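Local coordinates for heat-inducible transcription repressor HrcA (Thermotoga maritima, PDB 1STZ), which probably represses the class I heat shock operons grpE-dnaK-dnaJ and groELS by binding DNA, at residues 290-304 with 321-333. Sequence-based numbering, arbitrary orientation.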
loop_
_atom_site.group_PDB
_atom_site.type_symbol
_atom_site.label_atom_id
_atom_site.label_comp_id
_atom_site.label_asym_id
_atom_site.label_seq_id
_atom_site.Cartn_x
_atom_site.Cartn_y
_atom_site.Cartn_z
ATOM N N PHE A 290 5.923 -23.021 5.000
ATOM C CA PHE A 290 5.612 -23.015 3.576
ATOM C C PHE A 290 6.904 -22.846 2.807
ATOM O O PHE A 290 7.750 -22.044 3.163
ATOM C CB PHE A 290 4.665 -21.880 3.206
ATOM C CG PHE A 290 3.228 -22.167 3.525
ATOM C CD1 PHE A 290 2.731 -21.923 4.766
ATOM C CD2 PHE A 290 2.386 -22.707 2.573
ATOM C CE1 PHE A 290 1.396 -22.201 5.072
ATOM C CE2 PHE A 290 1.056 -22.980 2.877
ATOM C CZ PHE A 290 0.569 -22.710 4.123
ATOM N N SER A 291 7.066 -23.619 1.763
ATOM C CA SER A 291 8.223 -23.487 0.926
ATOM C C SER A 291 7.849 -23.616 -0.538
ATOM O O SER A 291 6.806 -24.190 -0.898
ATOM C CB SER A 291 9.278 -24.509 1.330
ATOM O OG SER A 291 8.848 -25.837 1.063
ATOM N N GLY A 292 8.705 -23.057 -1.377
ATOM C CA GLY A 292 8.522 -23.053 -2.818
ATOM C C GLY A 292 9.708 -22.351 -3.473
ATOM O O GLY A 292 10.559 -21.794 -2.789
ATOM N N LYS A 293 9.766 -22.363 -4.792
ATOM C CA LYS A 293 10.835 -21.692 -5.515
ATOM C C LYS A 293 10.280 -20.596 -6.395
ATOM O O LYS A 293 9.143 -20.673 -6.834
ATOM C CB LYS A 293 11.595 -22.687 -6.371
ATOM C CG LYS A 293 12.152 -23.869 -5.616
ATOM C CD LYS A 293 13.144 -24.626 -6.468
ATOM C CE LYS A 293 13.594 -25.916 -5.827
ATOM N NZ LYS A 293 12.593 -26.982 -6.037
ATOM N N TYR A 294 11.097 -19.579 -6.645
ATOM C CA TYR A 294 10.833 -18.595 -7.681
ATOM C C TYR A 294 11.775 -18.885 -8.854
ATOM O O TYR A 294 12.878 -19.407 -8.657
ATOM C CB TYR A 294 10.946 -17.152 -7.146
ATOM C CG TYR A 294 12.315 -16.675 -6.731
ATOM C CD1 TYR A 294 13.047 -15.803 -7.531
ATOM C CD2 TYR A 294 12.846 -17.025 -5.511
ATOM C CE1 TYR A 294 14.307 -15.360 -7.141
ATOM C CE2 TYR A 294 14.106 -16.589 -5.112
ATOM C CZ TYR A 294 14.826 -15.754 -5.915
ATOM O OH TYR A 294 16.076 -15.325 -5.488
ATOM N N PHE A 295 11.310 -18.573 -10.060
ATOM C CA PHE A 295 11.920 -19.036 -11.289
ATOM C C PHE A 295 12.216 -17.901 -12.263
ATOM O O PHE A 295 11.525 -16.887 -12.305
ATOM C CB PHE A 295 10.968 -19.995 -12.031
ATOM C CG PHE A 295 10.708 -21.299 -11.321
ATOM C CD1 PHE A 295 9.795 -21.365 -10.288
ATOM C CD2 PHE A 295 11.351 -22.460 -11.719
ATOM C CE1 PHE A 295 9.547 -22.573 -9.629
ATOM C CE2 PHE A 295 11.103 -23.664 -11.092
ATOM C CZ PHE A 295 10.195 -23.728 -10.043
ATOM N N LYS A 296 13.228 -18.129 -13.091
ATOM C CA LYS A 296 13.424 -17.396 -14.332
ATOM C C LYS A 296 13.051 -18.322 -15.474
ATOM O O LYS A 296 13.869 -19.092 -15.948
ATOM C CB LYS A 296 14.882 -16.950 -14.435
ATOM C CG LYS A 296 15.248 -16.274 -15.750
ATOM C CD LYS A 296 16.763 -16.249 -15.974
ATOM C CE LYS A 296 17.364 -17.630 -16.180
ATOM N NZ LYS A 296 16.784 -18.305 -17.379
ATOM N N GLY A 297 11.801 -18.263 -15.909
ATOM C CA GLY A 297 11.296 -19.195 -16.902
ATOM C C GLY A 297 11.115 -20.553 -16.255
ATOM O O GLY A 297 10.408 -20.671 -15.259
ATOM N N GLU A 298 11.761 -21.578 -16.810
ATOM C CA GLU A 298 11.767 -22.913 -16.201
ATOM C C GLU A 298 12.882 -23.107 -15.150
ATOM O O GLU A 298 12.862 -24.083 -14.415
ATOM C CB GLU A 298 11.902 -23.994 -17.282
ATOM C CG GLU A 298 10.886 -23.884 -18.420
ATOM C CD GLU A 298 9.501 -24.382 -18.034
ATOM O OE1 GLU A 298 8.799 -24.928 -18.914
ATOM O OE2 GLU A 298 9.102 -24.236 -16.859
ATOM N N SER A 299 13.842 -22.186 -15.080
ATOM C CA SER A 299 15.001 -22.331 -14.177
ATOM C C SER A 299 14.752 -21.798 -12.767
ATOM O O SER A 299 14.487 -20.621 -12.614
ATOM C CB SER A 299 16.217 -21.606 -14.774
ATOM O OG SER A 299 16.737 -22.358 -15.852
ATOM N N PRO A 300 14.859 -22.624 -11.730
ATOM C CA PRO A 300 14.708 -22.116 -10.360
ATOM C C PRO A 300 15.878 -21.202 -9.995
ATOM O O PRO A 300 17.018 -21.576 -10.210
ATOM C CB PRO A 300 14.729 -23.375 -9.481
ATOM C CG PRO A 300 14.923 -24.527 -10.361
ATOM C CD PRO A 300 15.138 -24.064 -11.759
ATOM N N ILE A 301 15.592 -20.021 -9.487
ATOM C CA ILE A 301 16.631 -19.096 -9.049
ATOM C C ILE A 301 16.950 -19.256 -7.560
ATOM O O ILE A 301 18.115 -19.149 -7.160
ATOM C CB ILE A 301 16.216 -17.667 -9.340
ATOM C CG1 ILE A 301 15.959 -17.461 -10.837
ATOM C CG2 ILE A 301 17.288 -16.687 -8.864
ATOM C CD1 ILE A 301 17.081 -17.992 -11.739
ATOM N N GLY A 302 15.912 -19.495 -6.756
ATOM C CA GLY A 302 16.062 -19.704 -5.321
ATOM C C GLY A 302 14.792 -20.232 -4.664
ATOM O O GLY A 302 13.725 -20.255 -5.268
ATOM N N SER A 303 14.929 -20.663 -3.422
ATOM C CA SER A 303 13.810 -21.068 -2.592
ATOM C C SER A 303 13.369 -19.960 -1.617
ATOM O O SER A 303 14.163 -19.100 -1.208
ATOM C CB SER A 303 14.190 -22.330 -1.826
ATOM O OG SER A 303 14.461 -23.372 -2.754
ATOM N N VAL A 304 12.083 -19.990 -1.277
ATOM C CA VAL A 304 11.470 -19.118 -0.287
ATOM C C VAL A 304 10.862 -19.968 0.824
ATOM O O VAL A 304 10.231 -20.983 0.551
ATOM C CB VAL A 304 10.346 -18.281 -0.914
ATOM C CG1 VAL A 304 9.739 -17.321 0.098
ATOM C CG2 VAL A 304 10.863 -17.517 -2.127
ATOM N N PHE A 321 1.490 -16.474 0.174
ATOM C CA PHE A 321 2.779 -17.059 -0.189
ATOM C C PHE A 321 2.782 -17.330 -1.656
ATOM O O PHE A 321 3.679 -16.910 -2.361
ATOM C CB PHE A 321 3.003 -18.333 0.599
ATOM C CG PHE A 321 4.379 -18.946 0.456
ATOM C CD1 PHE A 321 5.384 -18.605 1.333
ATOM C CD2 PHE A 321 4.620 -19.950 -0.477
ATOM C CE1 PHE A 321 6.627 -19.209 1.265
ATOM C CE2 PHE A 321 5.868 -20.566 -0.560
ATOM C CZ PHE A 321 6.876 -20.185 0.296
ATOM N N GLU A 322 1.735 -17.983 -2.131
ATOM C CA GLU A 322 1.591 -18.247 -3.542
ATOM C C GLU A 322 1.574 -16.968 -4.426
ATOM O O GLU A 322 2.228 -16.929 -5.468
ATOM C CB GLU A 322 0.339 -19.085 -3.799
ATOM C CG GLU A 322 0.233 -19.492 -5.252
ATOM C CD GLU A 322 -0.956 -20.382 -5.579
ATOM O OE1 GLU A 322 -2.074 -20.146 -5.058
ATOM O OE2 GLU A 322 -0.770 -21.299 -6.413
ATOM N N TYR A 323 0.827 -15.943 -4.034
ATOM C CA TYR A 323 0.816 -14.679 -4.794
ATOM C C TYR A 323 2.216 -14.086 -4.936
ATOM O O TYR A 323 2.628 -13.748 -6.033
ATOM C CB TYR A 323 -0.114 -13.653 -4.146
ATOM C CG TYR A 323 -0.402 -12.425 -4.986
ATOM C CD1 TYR A 323 -1.488 -12.392 -5.865
ATOM C CD2 TYR A 323 0.392 -11.290 -4.895
ATOM C CE1 TYR A 323 -1.760 -11.269 -6.620
ATOM C CE2 TYR A 323 0.120 -10.163 -5.648
ATOM C CZ TYR A 323 -0.940 -10.160 -6.507
ATOM O OH TYR A 323 -1.200 -9.031 -7.237
ATOM N N ILE A 324 2.951 -13.987 -3.830
ATOM C CA ILE A 324 4.262 -13.333 -3.829
ATOM C C ILE A 324 5.281 -14.136 -4.627
ATOM O O ILE A 324 6.066 -13.559 -5.379
ATOM C CB ILE A 324 4.785 -13.075 -2.376
ATOM C CG1 ILE A 324 4.236 -11.769 -1.829
ATOM C CG2 ILE A 324 6.297 -12.839 -2.346
ATOM C CD1 ILE A 324 2.927 -11.845 -1.355
ATOM N N LEU A 325 5.281 -15.452 -4.440
ATOM C CA LEU A 325 6.146 -16.319 -5.217
ATOM C C LEU A 325 5.895 -16.140 -6.697
ATOM O O LEU A 325 6.841 -16.039 -7.450
ATOM C CB LEU A 325 5.962 -17.787 -4.881
ATOM C CG LEU A 325 7.011 -18.546 -4.061
ATOM C CD1 LEU A 325 6.793 -19.996 -4.314
ATOM C CD2 LEU A 325 8.427 -18.171 -4.388
ATOM N N ASN A 326 4.634 -16.155 -7.120
ATOM C CA ASN A 326 4.298 -15.913 -8.529
ATOM C C ASN A 326 4.775 -14.527 -9.015
ATOM O O ASN A 326 5.159 -14.382 -10.164
ATOM C CB ASN A 326 2.795 -16.024 -8.773
ATOM C CG ASN A 326 2.285 -17.457 -8.725
ATOM O OD1 ASN A 326 3.054 -18.413 -8.753
ATOM N ND2 ASN A 326 0.972 -17.604 -8.660
ATOM N N ARG A 327 4.751 -13.531 -8.133
ATOM C CA ARG A 327 5.248 -12.190 -8.463
ATOM C C ARG A 327 6.744 -12.172 -8.637
ATOM O O ARG A 327 7.249 -11.454 -9.469
ATOM C CB ARG A 327 4.923 -11.182 -7.357
ATOM C CG ARG A 327 3.640 -10.448 -7.527
ATOM C CD ARG A 327 2.557 -11.248 -8.090
ATOM N NE ARG A 327 2.054 -10.712 -9.336
ATOM C CZ ARG A 327 1.587 -11.443 -10.350
ATOM N NH1 ARG A 327 1.574 -12.774 -10.294
ATOM N NH2 ARG A 327 1.098 -10.823 -11.453
ATOM N N LEU A 328 7.451 -12.948 -7.831
ATOM C CA LEU A 328 8.895 -12.979 -7.902
ATOM C C LEU A 328 9.296 -13.655 -9.187
ATOM O O LEU A 328 10.186 -13.182 -9.875
ATOM C CB LEU A 328 9.502 -13.725 -6.703
ATOM C CG LEU A 328 9.524 -12.947 -5.392
ATOM C CD1 LEU A 328 10.069 -13.821 -4.296
ATOM C CD2 LEU A 328 10.348 -11.690 -5.527
ATOM N N SER A 329 8.623 -14.755 -9.515
ATOM C CA SER A 329 8.862 -15.436 -10.785
ATOM C C SER A 329 8.621 -14.494 -11.948
ATOM O O SER A 329 9.362 -14.508 -12.926
ATOM C CB SER A 329 7.986 -16.683 -10.929
ATOM O OG SER A 329 8.460 -17.681 -10.052
ATOM N N GLU A 330 7.604 -13.651 -11.834
ATOM C CA GLU A 330 7.299 -12.690 -12.903
ATOM C C GLU A 330 8.402 -11.644 -13.055
ATOM O O GLU A 330 8.817 -11.339 -14.185
ATOM C CB GLU A 330 6.016 -11.955 -12.621
ATOM C CG GLU A 330 4.903 -12.247 -13.589
ATOM C CD GLU A 330 3.557 -11.855 -12.999
ATOM O OE1 GLU A 330 2.642 -12.706 -13.023
ATOM O OE2 GLU A 330 3.436 -10.700 -12.503
ATOM N N TYR A 331 8.838 -11.068 -11.926
ATOM C CA TYR A 331 9.937 -10.126 -11.953
ATOM C C TYR A 331 11.196 -10.783 -12.577
ATOM O O TYR A 331 11.784 -10.252 -13.506
ATOM C CB TYR A 331 10.265 -9.531 -10.569
ATOM C CG TYR A 331 11.471 -8.616 -10.694
ATOM C CD1 TYR A 331 11.331 -7.285 -11.094
ATOM C CD2 TYR A 331 12.747 -9.113 -10.527
ATOM C CE1 TYR A 331 12.453 -6.467 -11.265
ATOM C CE2 TYR A 331 13.872 -8.313 -10.710
ATOM C CZ TYR A 331 13.722 -6.993 -11.079
ATOM O OH TYR A 331 14.866 -6.221 -11.248
ATOM N N PHE A 332 11.601 -11.938 -12.069
ATOM C CA PHE A 332 12.869 -12.548 -12.498
ATOM C C PHE A 332 12.824 -13.039 -13.951
ATOM O O PHE A 332 13.817 -12.906 -14.691
ATOM C CB PHE A 332 13.340 -13.611 -11.493
ATOM C CG PHE A 332 14.001 -13.011 -10.300
ATOM C CD1 PHE A 332 13.259 -12.610 -9.193
ATOM C CD2 PHE A 332 15.364 -12.756 -10.314
ATOM C CE1 PHE A 332 13.873 -11.997 -8.132
ATOM C CE2 PHE A 332 15.991 -12.157 -9.240
ATOM C CZ PHE A 332 15.249 -11.770 -8.146
ATOM N N THR A 333 11.653 -13.512 -14.368
ATOM C CA THR A 333 11.426 -14.005 -15.720
ATOM C C THR A 333 11.327 -12.890 -16.761
ATOM O O THR A 333 11.741 -13.081 -17.905
ATOM C CB THR A 333 10.123 -14.848 -15.781
ATOM O OG1 THR A 333 10.251 -16.014 -14.972
ATOM C CG2 THR A 333 9.880 -15.422 -17.186
#
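Phe321, on helix 314-334, packs against Phe290 and Val304 on the hairpin of strands 287-296 and 299-309. Its CB carries the ring toward the strands, with CG anti to the backbone N (chi1 -172°). Phe290 CB sits over the centre of one ring face, a CH-pi contact 3.8 Å from that CB to the Phe321 ring centroid. CD1 and CE1 are nearest to it, with CG and CD2 slightly farther. CE1 also meets Val304 CG1, and CE2 lies near Ser291 C and O. At the tip, CZ lies 3.5 Å from Val304 O, which sits at the ring edge. Shortening Phe321 to an alanine removes the ring that Phe290 CB and Val304 CG1 pack on, and would probably leave a gap between the helix and the two strands. Next along the helix, Leu325 CD2 presses tightly on Val304 CG2, while CD1 fits against Gly292 CA. These contacts pack the helix on one face of the antiparallel sheet of the HrcA C-terminal domain. Within the hairpin, Ile301 and Gly302 form a classic beta bulge opposite Tyr294. Tyr294 CE1 comes over one face of the Phe332 ring, 3.5 Å from Phe332 CE1, with the planes at 54°. Tyr294 OH is hydrogen-bonded to Glu138 O. Toward the type II' turn the contact becomes polar. Phe295 N donates to Ser329 OG at 3.0 Å, and the same hydroxyl lies at the edge of the Phe295 ring. Gly297 N gives a nearly straight bond (170°) to Thr333 OG1, 2.9 Å away.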